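Local coordinates for citrate synthase (Metallosphaera sedula, PDB 6ABX), which probably catalyses the condensation of oxaloacetate with acetyl-CoA to citrate and CoA, the entry step of the tricarboxylic acid cycle, at residues T85-N90 / R134-F139; I285-E290 / D307-L312; V190-L195 / E342-N347; S79-R84 / R96-M101. One frame throughout, in Å; residues are numbered along the deposited sequence.

Contact 1. Residues T85-N90 / R134-F139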
loop_
_atom_site.group_PDB
_atom_site.type_symbol
_atom_site.label_atom_id
_atom_site.label_comp_id
_atom_site.label_asym_id
_atom_site.label_seq_id
_atom_site.Cartn_x
_atom_site.Cartn_y
_atom_site.Cartn_z
ATOM N N THR A 85 -15.207 -0.882 -16.121
ATOM C CA THR A 85 -14.643 0.352 -15.518
ATOM C C THR A 85 -13.641 1.085 -16.410
ATOM O O THR A 85 -13.251 2.226 -16.077
ATOM C CB THR A 85 -13.973 0.050 -14.167
ATOM O OG1 THR A 85 -12.900 -0.883 -14.360
ATOM C CG2 THR A 85 -14.953 -0.501 -13.168
ATOM N N ALA A 86 -13.249 0.481 -17.540
ATOM C CA ALA A 86 -12.166 1.041 -18.360
ATOM C C ALA A 86 -12.437 2.477 -18.795
ATOM O O ALA A 86 -11.517 3.282 -18.904
ATOM C CB ALA A 86 -11.986 0.187 -19.582
ATOM N N LYS A 87 -13.675 2.761 -19.191
ATOM C CA LYS A 87 -13.965 4.086 -19.764
ATOM C C LYS A 87 -14.157 5.164 -18.693
ATOM O O LYS A 87 -14.061 6.344 -19.051
ATOM C CB LYS A 87 -15.242 4.068 -20.597
ATOM C CG LYS A 87 -15.099 3.345 -21.922
ATOM C CD LYS A 87 -16.209 3.720 -22.890
ATOM C CE LYS A 87 -16.009 3.194 -24.300
ATOM N NZ LYS A 87 -16.063 1.720 -24.273
ATOM N N PHE A 88 -14.456 4.795 -17.446
ATOM C CA PHE A 88 -14.805 5.765 -16.422
ATOM C C PHE A 88 -13.742 5.875 -15.323
ATOM O O PHE A 88 -13.645 6.937 -14.677
ATOM C CB PHE A 88 -16.157 5.393 -15.816
ATOM C CG PHE A 88 -17.233 5.291 -16.871
ATOM C CD1 PHE A 88 -17.714 6.440 -17.490
ATOM C CD2 PHE A 88 -17.675 4.048 -17.329
ATOM C CE1 PHE A 88 -18.664 6.352 -18.502
ATOM C CE2 PHE A 88 -18.640 3.961 -18.327
ATOM C CZ PHE A 88 -19.136 5.115 -18.906
ATOM N N GLY A 89 -13.026 4.782 -15.040
ATOM C CA GLY A 89 -12.150 4.750 -13.908
ATOM C C GLY A 89 -10.747 5.232 -14.231
ATOM O O GLY A 89 -10.269 5.156 -15.370
ATOM N N ASN A 90 -10.083 5.770 -13.206
ATOM C CA ASN A 90 -8.685 6.115 -13.281
ATOM C C ASN A 90 -7.924 4.819 -13.493
ATOM O O ASN A 90 -8.169 3.820 -12.818
ATOM C CB ASN A 90 -8.254 6.851 -12.007
ATOM C CG ASN A 90 -6.777 7.145 -12.018
ATOM O OD1 ASN A 90 -6.015 6.223 -11.932
ATOM N ND2 ASN A 90 -6.370 8.404 -11.976
ATOM N N ARG A 134 -11.555 1.103 -24.141
ATOM C CA ARG A 134 -11.745 2.527 -24.311
ATOM C C ARG A 134 -11.990 2.868 -25.785
ATOM O O ARG A 134 -12.685 3.851 -26.092
ATOM C CB ARG A 134 -10.555 3.325 -23.794
ATOM C CG ARG A 134 -10.540 3.381 -22.290
ATOM C CD ARG A 134 -9.271 4.057 -21.952
ATOM N NE ARG A 134 -9.195 4.506 -20.621
ATOM C CZ ARG A 134 -8.231 5.349 -20.251
ATOM N NH1 ARG A 134 -7.226 5.615 -21.089
ATOM N NH2 ARG A 134 -8.284 5.903 -19.066
ATOM N N ARG A 135 -11.333 2.123 -26.674
ATOM C CA ARG A 135 -11.442 2.323 -28.134
ATOM C C ARG A 135 -12.575 1.527 -28.763
ATOM O O ARG A 135 -12.597 1.363 -30.008
ATOM C CB ARG A 135 -10.105 1.921 -28.753
ATOM C CG ARG A 135 -9.008 2.913 -28.380
ATOM C CD ARG A 135 -7.623 2.536 -28.848
ATOM N NE ARG A 135 -6.669 3.619 -28.570
ATOM C CZ ARG A 135 -5.337 3.482 -28.610
ATOM N NH1 ARG A 135 -4.795 2.282 -28.819
ATOM N NH2 ARG A 135 -4.568 4.525 -28.287
ATOM N N ASN A 136 -13.456 0.940 -27.947
ATOM C CA ASN A 136 -14.548 0.081 -28.447
ATOM C C ASN A 136 -14.038 -1.091 -29.285
ATOM O O ASN A 136 -14.667 -1.472 -30.304
ATOM C CB ASN A 136 -15.547 0.904 -29.299
ATOM C CG ASN A 136 -16.260 1.989 -28.521
ATOM O OD1 ASN A 136 -16.395 1.894 -27.310
ATOM N ND2 ASN A 136 -16.722 3.033 -29.206
ATOM N N GLN A 137 -12.903 -1.671 -28.884
ATOM C CA GLN A 137 -12.280 -2.802 -29.534
ATOM C C GLN A 137 -12.366 -4.016 -28.621
ATOM O O GLN A 137 -12.492 -3.885 -27.403
ATOM C CB GLN A 137 -10.804 -2.523 -29.829
ATOM C CG GLN A 137 -10.583 -1.364 -30.781
ATOM C CD GLN A 137 -9.137 -0.938 -30.800
ATOM O OE1 GLN A 137 -8.438 -0.968 -29.791
ATOM N NE2 GLN A 137 -8.692 -0.582 -31.973
ATOM N N GLU A 138 -12.360 -5.179 -29.234
ATOM C CA GLU A 138 -12.488 -6.425 -28.544
ATOM C C GLU A 138 -11.173 -6.799 -27.858
ATOM O O GLU A 138 -10.042 -6.562 -28.385
ATOM C CB GLU A 138 -12.880 -7.536 -29.515
ATOM C CG GLU A 138 -13.361 -8.787 -28.833
ATOM C CD GLU A 138 -13.864 -9.852 -29.785
ATOM O OE1 GLU A 138 -13.619 -9.733 -31.001
ATOM O OE2 GLU A 138 -14.454 -10.809 -29.276
ATOM N N PHE A 139 -11.338 -7.413 -26.697
ATOM C CA PHE A 139 -10.236 -8.012 -25.963
ATOM C C PHE A 139 -9.437 -8.891 -26.926
ATOM O O PHE A 139 -9.997 -9.766 -27.642
ATOM C CB PHE A 139 -10.870 -8.751 -24.792
ATOM C CG PHE A 139 -9.954 -9.417 -23.800
ATOM C CD1 PHE A 139 -8.629 -9.036 -23.652
ATOM C CD2 PHE A 139 -10.524 -10.307 -22.882
ATOM C CE1 PHE A 139 -7.843 -9.662 -22.687
ATOM C CE2 PHE A 139 -9.748 -10.884 -21.885
ATOM C CZ PHE A 139 -8.403 -10.574 -21.819
#
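A86 meets R134 through its backbone. R134 NE gives a hydrogen bond of 3.1 Å to A86 O, nearly straight at 166°. The oxygen lies at the edge of the guanidinium, in its plane. The chain of R134 runs extended from CG to NE, and its CG also packs on A86 O at 3.5 Å. While the NE-H makes this bond, NH1 forms salt bridges with D320 and D322, which would probably fix the rotation of the whole head.

K87 comes next. Its chain bends at the last torsion (chi4 65°), where NZ turns to N136 OD1 at 3.1 Å, nearly along the C=O axis. NZ also bonds to T133 O. It therefore ties down the end of helix 112-134, where N136, with positive phi, is the C-prime residue of a Schellman motif. G89 O lies near the edge of the R134 guanidinium without a bond.

The contact joins two loops and is partly buried. One loop links helix 76-85 to helix 91-105, and the other leaves helix 112-134. F88 O is bonded to R107 of the second subunit, so the first loop also lies at the dimer interface.

Contact 2. Residues I285-E290 / D307-L312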
loop_
_atom_site.group_PDB
_atom_site.type_symbol
_atom_site.label_atom_id
_atom_site.label_comp_id
_atom_site.label_asym_id
_atom_site.label_seq_id
_atom_site.Cartn_x
_atom_site.Cartn_y
_atom_site.Cartn_z
ATOM N N ILE A 285 9.979 18.558 -31.400
ATOM C CA ILE A 285 9.613 19.440 -30.265
ATOM C C ILE A 285 10.403 19.055 -29.022
ATOM O O ILE A 285 11.040 19.898 -28.368
ATOM C CB ILE A 285 8.101 19.454 -30.033
ATOM C CG1 ILE A 285 7.374 20.129 -31.191
ATOM C CG2 ILE A 285 7.770 20.071 -28.683
ATOM C CD1 ILE A 285 5.899 19.953 -31.166
ATOM N N ALA A 286 10.389 17.763 -28.645
ATOM C CA ALA A 286 11.035 17.326 -27.435
ATOM C C ALA A 286 12.548 17.628 -27.456
ATOM O O ALA A 286 13.156 18.072 -26.469
ATOM C CB ALA A 286 10.752 15.836 -27.252
ATOM N N ASN A 287 13.179 17.385 -28.598
ATOM C CA ASN A 287 14.596 17.586 -28.757
ATOM C C ASN A 287 14.954 19.067 -28.575
ATOM O O ASN A 287 15.938 19.387 -27.876
ATOM C CB ASN A 287 15.080 16.992 -30.080
ATOM C CG ASN A 287 15.163 15.473 -29.980
ATOM O OD1 ASN A 287 15.172 14.887 -28.876
ATOM N ND2 ASN A 287 15.235 14.824 -31.126
ATOM N N ARG A 288 14.144 19.945 -29.173
ATOM C CA ARG A 288 14.347 21.391 -29.000
ATOM C C ARG A 288 14.143 21.828 -27.555
ATOM O O ARG A 288 14.946 22.617 -27.038
ATOM C CB ARG A 288 13.471 22.205 -29.948
ATOM C CG ARG A 288 13.911 22.135 -31.394
ATOM C CD ARG A 288 12.749 22.407 -32.324
ATOM N NE ARG A 288 13.081 23.133 -33.544
ATOM C CZ ARG A 288 12.847 24.441 -33.704
ATOM N NH1 ARG A 288 12.773 25.249 -32.649
ATOM N NH2 ARG A 288 12.660 24.922 -34.915
ATOM N N VAL A 289 13.097 21.321 -26.871
ATOM C CA VAL A 289 12.903 21.637 -25.493
ATOM C C VAL A 289 14.101 21.176 -24.665
ATOM O O VAL A 289 14.598 21.893 -23.767
ATOM C CB VAL A 289 11.612 21.010 -24.928
ATOM C CG1 VAL A 289 11.542 21.157 -23.426
ATOM C CG2 VAL A 289 10.375 21.583 -25.585
ATOM N N GLU A 290 14.589 19.962 -24.982
ATOM C CA GLU A 290 15.726 19.422 -24.248
ATOM C C GLU A 290 16.947 20.350 -24.379
ATOM O O GLU A 290 17.578 20.677 -23.373
ATOM C CB GLU A 290 16.040 18.003 -24.756
ATOM C CG GLU A 290 16.987 17.249 -23.851
ATOM C CD GLU A 290 17.918 16.309 -24.594
ATOM O OE1 GLU A 290 18.612 15.475 -23.950
ATOM O OE2 GLU A 290 18.004 16.455 -25.819
ATOM N N ASP A 307 11.185 10.494 -17.495
ATOM C CA ASP A 307 9.865 10.826 -17.985
ATOM C C ASP A 307 9.843 12.015 -18.954
ATOM O O ASP A 307 8.751 12.361 -19.407
ATOM C CB ASP A 307 8.828 11.099 -16.897
ATOM C CG ASP A 307 9.220 12.082 -15.816
ATOM O OD1 ASP A 307 10.189 12.816 -16.011
ATOM O OD2 ASP A 307 8.531 12.064 -14.742
ATOM N N PHE A 308 10.996 12.574 -19.360
ATOM C CA PHE A 308 10.984 13.492 -20.465
ATOM C C PHE A 308 10.584 12.787 -21.761
ATOM O O PHE A 308 9.838 13.348 -22.591
ATOM C CB PHE A 308 12.353 14.147 -20.583
ATOM C CG PHE A 308 12.383 15.290 -21.560
ATOM C CD1 PHE A 308 11.878 16.522 -21.189
ATOM C CD2 PHE A 308 12.841 15.112 -22.851
ATOM C CE1 PHE A 308 11.940 17.598 -22.068
ATOM C CE2 PHE A 308 12.862 16.178 -23.747
ATOM C CZ PHE A 308 12.367 17.409 -23.354
ATOM N N TYR A 309 11.133 11.577 -21.975
ATOM C CA TYR A 309 10.960 10.833 -23.241
ATOM C C TYR A 309 9.985 9.648 -23.072
ATOM O O TYR A 309 9.444 9.213 -24.065
ATOM C CB TYR A 309 12.310 10.304 -23.744
ATOM C CG TYR A 309 13.139 11.376 -24.412
ATOM C CD1 TYR A 309 12.691 11.982 -25.574
ATOM C CD2 TYR A 309 14.324 11.813 -23.865
ATOM C CE1 TYR A 309 13.424 12.986 -26.200
ATOM C CE2 TYR A 309 15.026 12.875 -24.440
ATOM C CZ TYR A 309 14.580 13.446 -25.613
ATOM O OH TYR A 309 15.296 14.487 -26.168
ATOM N N SER A 310 9.793 9.107 -21.858
ATOM C CA SER A 310 9.074 7.807 -21.723
ATOM C C SER A 310 7.644 7.937 -22.234
ATOM O O SER A 310 7.179 7.081 -23.016
ATOM C CB SER A 310 9.113 7.286 -20.343
ATOM O OG SER A 310 8.454 8.170 -19.444
ATOM N N GLY A 311 6.922 8.982 -21.799
ATOM C CA GLY A 311 5.536 9.107 -22.239
ATOM C C GLY A 311 5.396 9.189 -23.757
ATOM O O GLY A 311 4.534 8.548 -24.356
ATOM N N LEU A 312 6.271 9.943 -24.416
ATOM C CA LEU A 312 6.264 10.076 -25.860
ATOM C C LEU A 312 6.537 8.746 -26.567
ATOM O O LEU A 312 5.872 8.384 -27.540
ATOM C CB LEU A 312 7.272 11.169 -26.244
ATOM C CG LEU A 312 7.505 11.349 -27.736
ATOM C CD1 LEU A 312 6.188 11.577 -28.442
ATOM C CD2 LEU A 312 8.460 12.505 -27.961
#
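Y309 and N287 make the one hydrogen bond between these segments. Y309 OH donates to N287 OD1 at 2.7 Å, and the two side chains cross at about a right angle. The carboxylate of E290 stands close by, with OE2 3.4 Å from Y309 OH, but its salt bridge is to K267. A second polar atom, A286 O, lies at the edge of the F308 ring, 3.3 Å from CZ.

The apolar part is built on F308 and A286. F308 has CG anti to the backbone N (chi1 -170°), and the far end of its ring reaches helix 277-297. Its rim meets V289 CG1, 3.8 Å from CE1. A286 CB touches Y309 CE1 at 4.0 Å and L312 CD2 at 4.1 Å. F308 CD2 lies over one face of the Y309 ring, offset toward the rim.

A phenylalanine in place of Y309 would probably leave N287 OD1 without this donor and the ring less firmly tied to the helix.

F225 and F251 also pack on F308. F251 is an acetyl-CoA-binding residue, its ligand absent from this chain. Aromatic packing and one phenol bond thus set the segment after D307, a predicted active-site residue, against helix 277-297.

Contact 3. Residues V190-L195 / E342-N347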
loop_
_atom_site.group_PDB
_atom_site.type_symbol
_atom_site.label_atom_id
_atom_site.label_comp_id
_atom_site.label_asym_id
_atom_site.label_seq_id
_atom_site.Cartn_x
_atom_site.Cartn_y
_atom_site.Cartn_z
ATOM N N VAL A 190 7.225 -1.417 3.557
ATOM C CA VAL A 190 6.517 -1.230 4.841
ATOM C C VAL A 190 5.504 -2.358 5.012
ATOM O O VAL A 190 5.432 -3.003 6.067
ATOM C CB VAL A 190 5.859 0.135 4.953
ATOM C CG1 VAL A 190 5.023 0.224 6.213
ATOM C CG2 VAL A 190 6.930 1.216 4.970
ATOM N N VAL A 191 4.737 -2.620 3.957
ATOM C CA VAL A 191 3.721 -3.693 4.008
ATOM C C VAL A 191 4.394 -5.043 4.224
ATOM O O VAL A 191 3.939 -5.856 5.034
ATOM C CB VAL A 191 2.879 -3.673 2.725
ATOM C CG1 VAL A 191 2.005 -4.885 2.559
ATOM C CG2 VAL A 191 2.028 -2.410 2.671
ATOM N N ALA A 192 5.476 -5.329 3.480
ATOM C CA ALA A 192 6.124 -6.658 3.580
ATOM C C ALA A 192 6.684 -6.895 4.985
ATOM O O ALA A 192 6.748 -8.031 5.440
ATOM C CB ALA A 192 7.259 -6.732 2.607
ATOM N N SER A 193 7.113 -5.791 5.614
ATOM C CA SER A 193 7.792 -5.847 6.930
ATOM C C SER A 193 6.854 -6.391 8.010
ATOM O O SER A 193 7.337 -6.836 9.073
ATOM C CB SER A 193 8.393 -4.517 7.320
ATOM O OG SER A 193 7.418 -3.622 7.888
ATOM N N THR A 194 5.534 -6.359 7.771
ATOM C CA THR A 194 4.544 -6.886 8.713
ATOM C C THR A 194 4.281 -8.384 8.475
ATOM O O THR A 194 3.453 -8.963 9.179
ATOM C CB THR A 194 3.202 -6.132 8.650
ATOM O OG1 THR A 194 2.604 -6.519 7.410
ATOM C CG2 THR A 194 3.322 -4.624 8.693
ATOM N N LEU A 195 4.911 -8.971 7.450
ATOM C CA LEU A 195 4.714 -10.324 6.942
ATOM C C LEU A 195 3.355 -10.478 6.252
ATOM O O LEU A 195 2.890 -11.586 6.051
ATOM C CB LEU A 195 4.976 -11.394 8.007
ATOM C CG LEU A 195 6.399 -11.387 8.552
ATOM C CD1 LEU A 195 6.617 -12.583 9.457
ATOM C CD2 LEU A 195 7.453 -11.388 7.435
ATOM N N GLU A 342 14.403 -9.729 -1.144
ATOM C CA GLU A 342 15.704 -9.483 -0.561
ATOM C C GLU A 342 15.559 -9.118 0.918
ATOM O O GLU A 342 16.281 -9.673 1.747
ATOM C CB GLU A 342 16.409 -8.387 -1.353
ATOM C CG GLU A 342 17.724 -7.979 -0.787
ATOM C CD GLU A 342 18.382 -6.865 -1.565
ATOM O OE1 GLU A 342 17.809 -5.727 -1.588
ATOM O OE2 GLU A 342 19.490 -7.128 -2.124
ATOM N N TYR A 343 14.652 -8.187 1.216
ATOM C CA TYR A 343 14.430 -7.671 2.596
ATOM C C TYR A 343 14.026 -8.789 3.546
ATOM O O TYR A 343 14.503 -8.820 4.721
ATOM C CB TYR A 343 13.337 -6.598 2.589
ATOM C CG TYR A 343 13.247 -5.834 3.885
ATOM C CD1 TYR A 343 14.197 -4.888 4.198
ATOM C CD2 TYR A 343 12.195 -6.023 4.766
ATOM C CE1 TYR A 343 14.171 -4.203 5.399
ATOM C CE2 TYR A 343 12.143 -5.332 5.959
ATOM C CZ TYR A 343 13.105 -4.392 6.265
ATOM O OH TYR A 343 13.082 -3.698 7.462
ATOM N N LEU A 344 13.145 -9.674 3.069
ATOM C CA LEU A 344 12.561 -10.719 3.872
ATOM C C LEU A 344 13.563 -11.838 4.192
ATOM O O LEU A 344 13.193 -12.742 4.940
ATOM C CB LEU A 344 11.340 -11.326 3.185
ATOM C CG LEU A 344 10.122 -10.398 3.102
ATOM C CD1 LEU A 344 9.037 -11.051 2.281
ATOM C CD2 LEU A 344 9.602 -10.014 4.493
ATOM N N LYS A 345 14.767 -11.800 3.603
ATOM C CA LYS A 345 15.820 -12.727 3.999
ATOM C C LYS A 345 16.186 -12.467 5.466
ATOM O O LYS A 345 16.687 -13.369 6.129
ATOM C CB LYS A 345 17.084 -12.529 3.160
ATOM C CG LYS A 345 16.937 -12.889 1.699
ATOM C CD LYS A 345 16.387 -14.252 1.520
ATOM C CE LYS A 345 16.928 -14.944 0.286
ATOM N NZ LYS A 345 16.300 -14.406 -0.940
ATOM N N ASP A 346 15.973 -11.241 5.938
ATOM C CA ASP A 346 16.258 -10.859 7.359
ATOM C C ASP A 346 15.292 -9.726 7.738
ATOM O O ASP A 346 15.686 -8.581 7.855
ATOM C CB ASP A 346 17.707 -10.414 7.528
ATOM C CG ASP A 346 18.100 -10.137 8.972
ATOM O OD1 ASP A 346 17.453 -10.680 9.843
ATOM O OD2 ASP A 346 19.043 -9.333 9.184
ATOM N N ASN A 347 14.004 -10.079 7.854
ATOM C CA ASN A 347 12.941 -9.078 8.007
ATOM C C ASN A 347 13.131 -8.289 9.304
ATOM O O ASN A 347 13.595 -8.807 10.319
ATOM C CB ASN A 347 11.553 -9.697 7.994
ATOM C CG ASN A 347 10.459 -8.661 8.060
ATOM O OD1 ASN A 347 10.489 -7.703 7.284
ATOM N ND2 ASN A 347 9.572 -8.780 9.035
#
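N347 reaches across to S193 and makes the one hydrogen bond between the segments. N347 ND2 donates to S193 O at 3.0 Å with a nearly straight N-H angle of 167°. The acceptor lies in the amide plane of N347. Seen from the carbonyl, however, the donor sits above the plane, 40° out of it. N347 has CG anti to its backbone N (chi1 -176°), and both branches of the amide beyond it meet S193. The second branch, OD1, rests 3.3 Å from S193 CA. OD1 is buried here and has no polar partner in the model. An alanine in place of N347 would probably leave S193 O without this donor and open a gap beside L195.

The packing centres on two leucines. L344 CD2 touches L195 CD2 at 3.9 Å, the side chains sliding past each other in opposite directions. Each methyl also meets a polar atom. L344 CD2 packs on A192 O at 3.6 Å, and L195 CD2 lies 3.7 Å from N347 ND2. Y343 adds its ring, with CE2 4.1 Å from S193 CB.

Further bonds hold segment 190-195 in place. S193 OG donates to V190 O within it and pairs with I350 N beyond it. L195, with positive phi, closes helix 183-192 in a Schellman motif.

The contact joins the C-terminal ends of helices 183-192 and 324-343, which are far apart in sequence. L213 of the second subunit packs on L195 and N347, and A208 O of that subunit is hydrogen-bonded to T194 OG1.

Contact 4. Residues S79-R84 / R96-M101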
loop_
_atom_site.group_PDB
_atom_site.type_symbol
_atom_site.label_atom_id
_atom_site.label_comp_id
_atom_site.label_asym_id
_atom_site.label_seq_id
_atom_site.Cartn_x
_atom_site.Cartn_y
_atom_site.Cartn_z
ATOM N N SER A 79 -11.501 -9.676 -15.799
ATOM C CA SER A 79 -11.735 -9.140 -17.103
ATOM C C SER A 79 -13.074 -8.415 -17.138
ATOM O O SER A 79 -13.146 -7.378 -17.789
ATOM C CB SER A 79 -11.608 -10.134 -18.237
ATOM O OG SER A 79 -12.503 -11.223 -18.078
ATOM N N THR A 80 -14.123 -8.985 -16.521
ATOM C CA THR A 80 -15.419 -8.297 -16.485
ATOM C C THR A 80 -15.300 -6.939 -15.775
ATOM O O THR A 80 -15.844 -5.947 -16.254
ATOM C CB THR A 80 -16.553 -9.154 -15.906
ATOM O OG1 THR A 80 -16.689 -10.223 -16.844
ATOM C CG2 THR A 80 -17.846 -8.379 -15.764
ATOM N N PHE A 81 -14.599 -6.903 -14.638
ATOM C CA PHE A 81 -14.367 -5.680 -13.914
ATOM C C PHE A 81 -13.692 -4.608 -14.780
ATOM O O PHE A 81 -14.074 -3.402 -14.796
ATOM C CB PHE A 81 -13.575 -5.938 -12.628
ATOM C CG PHE A 81 -13.426 -4.664 -11.820
ATOM C CD1 PHE A 81 -14.425 -4.242 -10.962
ATOM C CD2 PHE A 81 -12.294 -3.863 -11.957
ATOM C CE1 PHE A 81 -14.289 -3.068 -10.234
ATOM C CE2 PHE A 81 -12.174 -2.668 -11.239
ATOM C CZ PHE A 81 -13.173 -2.274 -10.386
ATOM N N VAL A 82 -12.649 -5.017 -15.518
ATOM C CA VAL A 82 -11.975 -4.062 -16.374
ATOM C C VAL A 82 -12.923 -3.517 -17.449
ATOM O O VAL A 82 -12.913 -2.357 -17.754
ATOM C CB VAL A 82 -10.723 -4.677 -17.003
ATOM C CG1 VAL A 82 -10.099 -3.736 -18.010
ATOM C CG2 VAL A 82 -9.727 -5.065 -15.924
ATOM N N LYS A 83 -13.683 -4.386 -18.111
ATOM C CA LYS A 83 -14.605 -3.916 -19.135
ATOM C C LYS A 83 -15.603 -2.885 -18.582
ATOM O O LYS A 83 -16.013 -1.928 -19.281
ATOM C CB LYS A 83 -15.315 -5.130 -19.753
ATOM C CG LYS A 83 -14.416 -5.973 -20.628
ATOM C CD LYS A 83 -15.160 -7.240 -21.138
ATOM C CE LYS A 83 -14.287 -8.469 -21.197
ATOM N NZ LYS A 83 -15.031 -9.640 -21.747
ATOM N N ARG A 84 -16.075 -3.143 -17.364
ATOM C CA ARG A 84 -17.070 -2.364 -16.705
ATOM C C ARG A 84 -16.511 -0.962 -16.446
ATOM O O ARG A 84 -17.245 0.058 -16.513
ATOM C CB ARG A 84 -17.501 -3.016 -15.386
ATOM C CG ARG A 84 -18.444 -2.147 -14.584
ATOM C CD ARG A 84 -19.273 -2.870 -13.557
ATOM N NE ARG A 84 -18.500 -3.505 -12.520
ATOM C CZ ARG A 84 -18.260 -2.995 -11.317
ATOM N NH1 ARG A 84 -18.489 -1.709 -11.065
ATOM N NH2 ARG A 84 -17.775 -3.796 -10.381
ATOM N N ARG A 96 -4.938 -0.994 -9.336
ATOM C CA ARG A 96 -4.908 -1.218 -7.863
ATOM C C ARG A 96 -5.949 -2.297 -7.531
ATOM O O ARG A 96 -5.690 -3.287 -6.800
ATOM C CB ARG A 96 -5.155 0.094 -7.125
ATOM C CG ARG A 96 -5.031 0.055 -5.605
ATOM C CD ARG A 96 -5.520 1.390 -5.057
ATOM N NE ARG A 96 -6.932 1.667 -5.294
ATOM C CZ ARG A 96 -7.473 2.818 -5.605
ATOM N NH1 ARG A 96 -6.740 3.922 -5.609
ATOM N NH2 ARG A 96 -8.779 2.899 -5.836
ATOM N N THR A 97 -7.169 -2.111 -8.044
ATOM C CA THR A 97 -8.294 -2.986 -7.707
ATOM C C THR A 97 -8.109 -4.404 -8.273
ATOM O O THR A 97 -8.321 -5.422 -7.558
ATOM C CB THR A 97 -9.630 -2.409 -8.167
ATOM O OG1 THR A 97 -9.730 -1.062 -7.700
ATOM C CG2 THR A 97 -10.753 -3.294 -7.663
ATOM N N THR A 98 -7.601 -4.522 -9.514
ATOM C CA THR A 98 -7.442 -5.847 -10.132
ATOM C C THR A 98 -6.278 -6.641 -9.532
ATOM O O THR A 98 -6.408 -7.836 -9.392
ATOM C CB THR A 98 -7.374 -5.770 -11.670
ATOM O OG1 THR A 98 -6.295 -4.912 -12.024
ATOM C CG2 THR A 98 -8.641 -5.206 -12.268
ATOM N N VAL A 99 -5.147 -6.019 -9.166
ATOM C CA VAL A 99 -4.107 -6.720 -8.455
ATOM C C VAL A 99 -4.597 -7.150 -7.071
ATOM O O VAL A 99 -4.251 -8.238 -6.605
ATOM C CB VAL A 99 -2.790 -5.912 -8.421
ATOM C CG1 VAL A 99 -1.698 -6.608 -7.602
ATOM C CG2 VAL A 99 -2.299 -5.623 -9.836
ATOM N N SER A 100 -5.436 -6.329 -6.429
ATOM C CA SER A 100 -6.072 -6.716 -5.163
ATOM C C SER A 100 -6.929 -7.971 -5.355
ATOM O O SER A 100 -6.863 -8.914 -4.563
ATOM C CB SER A 100 -6.844 -5.564 -4.581
ATOM O OG SER A 100 -7.373 -5.904 -3.281
ATOM N N MET A 101 -7.701 -8.000 -6.444
ATOM C CA MET A 101 -8.533 -9.163 -6.781
ATOM C C MET A 101 -7.676 -10.385 -7.092
ATOM O O MET A 101 -7.990 -11.480 -6.658
ATOM C CB MET A 101 -9.466 -8.886 -7.956
ATOM C CG MET A 101 -10.481 -7.875 -7.664
ATOM S SD MET A 101 -11.368 -7.286 -9.165
ATOM C CE MET A 101 -12.281 -8.750 -9.643
#
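F81 carries the tight part of this contact, with its ring set among T97, T98 and M101. Its CB bond points toward helix 91-105, and CG is anti to the backbone N (chi1 -176°). T97 CG2 touches F81 CZ at 3.8 Å, and the two side chains cross at about a right angle. T98 CG2 meets F81 CD2 at 3.9 Å. M101 SD makes an oblique Met-aromatic contact, 4.7 Å from the ring centroid of F81 and 27° off the ring normal. V82 CG2 meets T98 CG2 at 3.8 Å. Both threonines present their methyls across the contact. T98 OG1 bonds back to I94 O and L95 O, and T97 OG1 to D93 O and to S100 of the second subunit. No hydrogen bond joins the two segments anywhere.

The loose side is the solvent face of helix 76-85. There T80, K83 and R84 are exposed and touch nothing of segment 96-101.

The two helices run antiparallel at 168°, their axes 10.5 Å apart at closest approach, and form a helical hairpin. Helix 112-134 packs against it through L129 and I130 on V82 and I126 on T98. L104 of the second subunit packs on F81, placing the hairpin at the dimer interface.

In the fold
Along the chain, contacts 1 and 4 come first and cross each other, since their segments alternate. Their centres are about 12 Å apart, and they touch where F139 packs on S79. Contact 4 pairs helices 76-85 and 91-105, and contact 1 ties the loop between them to the end of helix 112-134. Contact 3 joins the ends of helices 183-192 and 324-343. Its two segments flank contact 2 along the chain. Yet contacts 2 and 3 lie on opposite sides of the chain's centre, about 38 Å apart between centres. Contacts 1, 3 and 4 thus lie where the chain meets the second subunit, while contact 2 lies away from it and holds a predicted active-site residue.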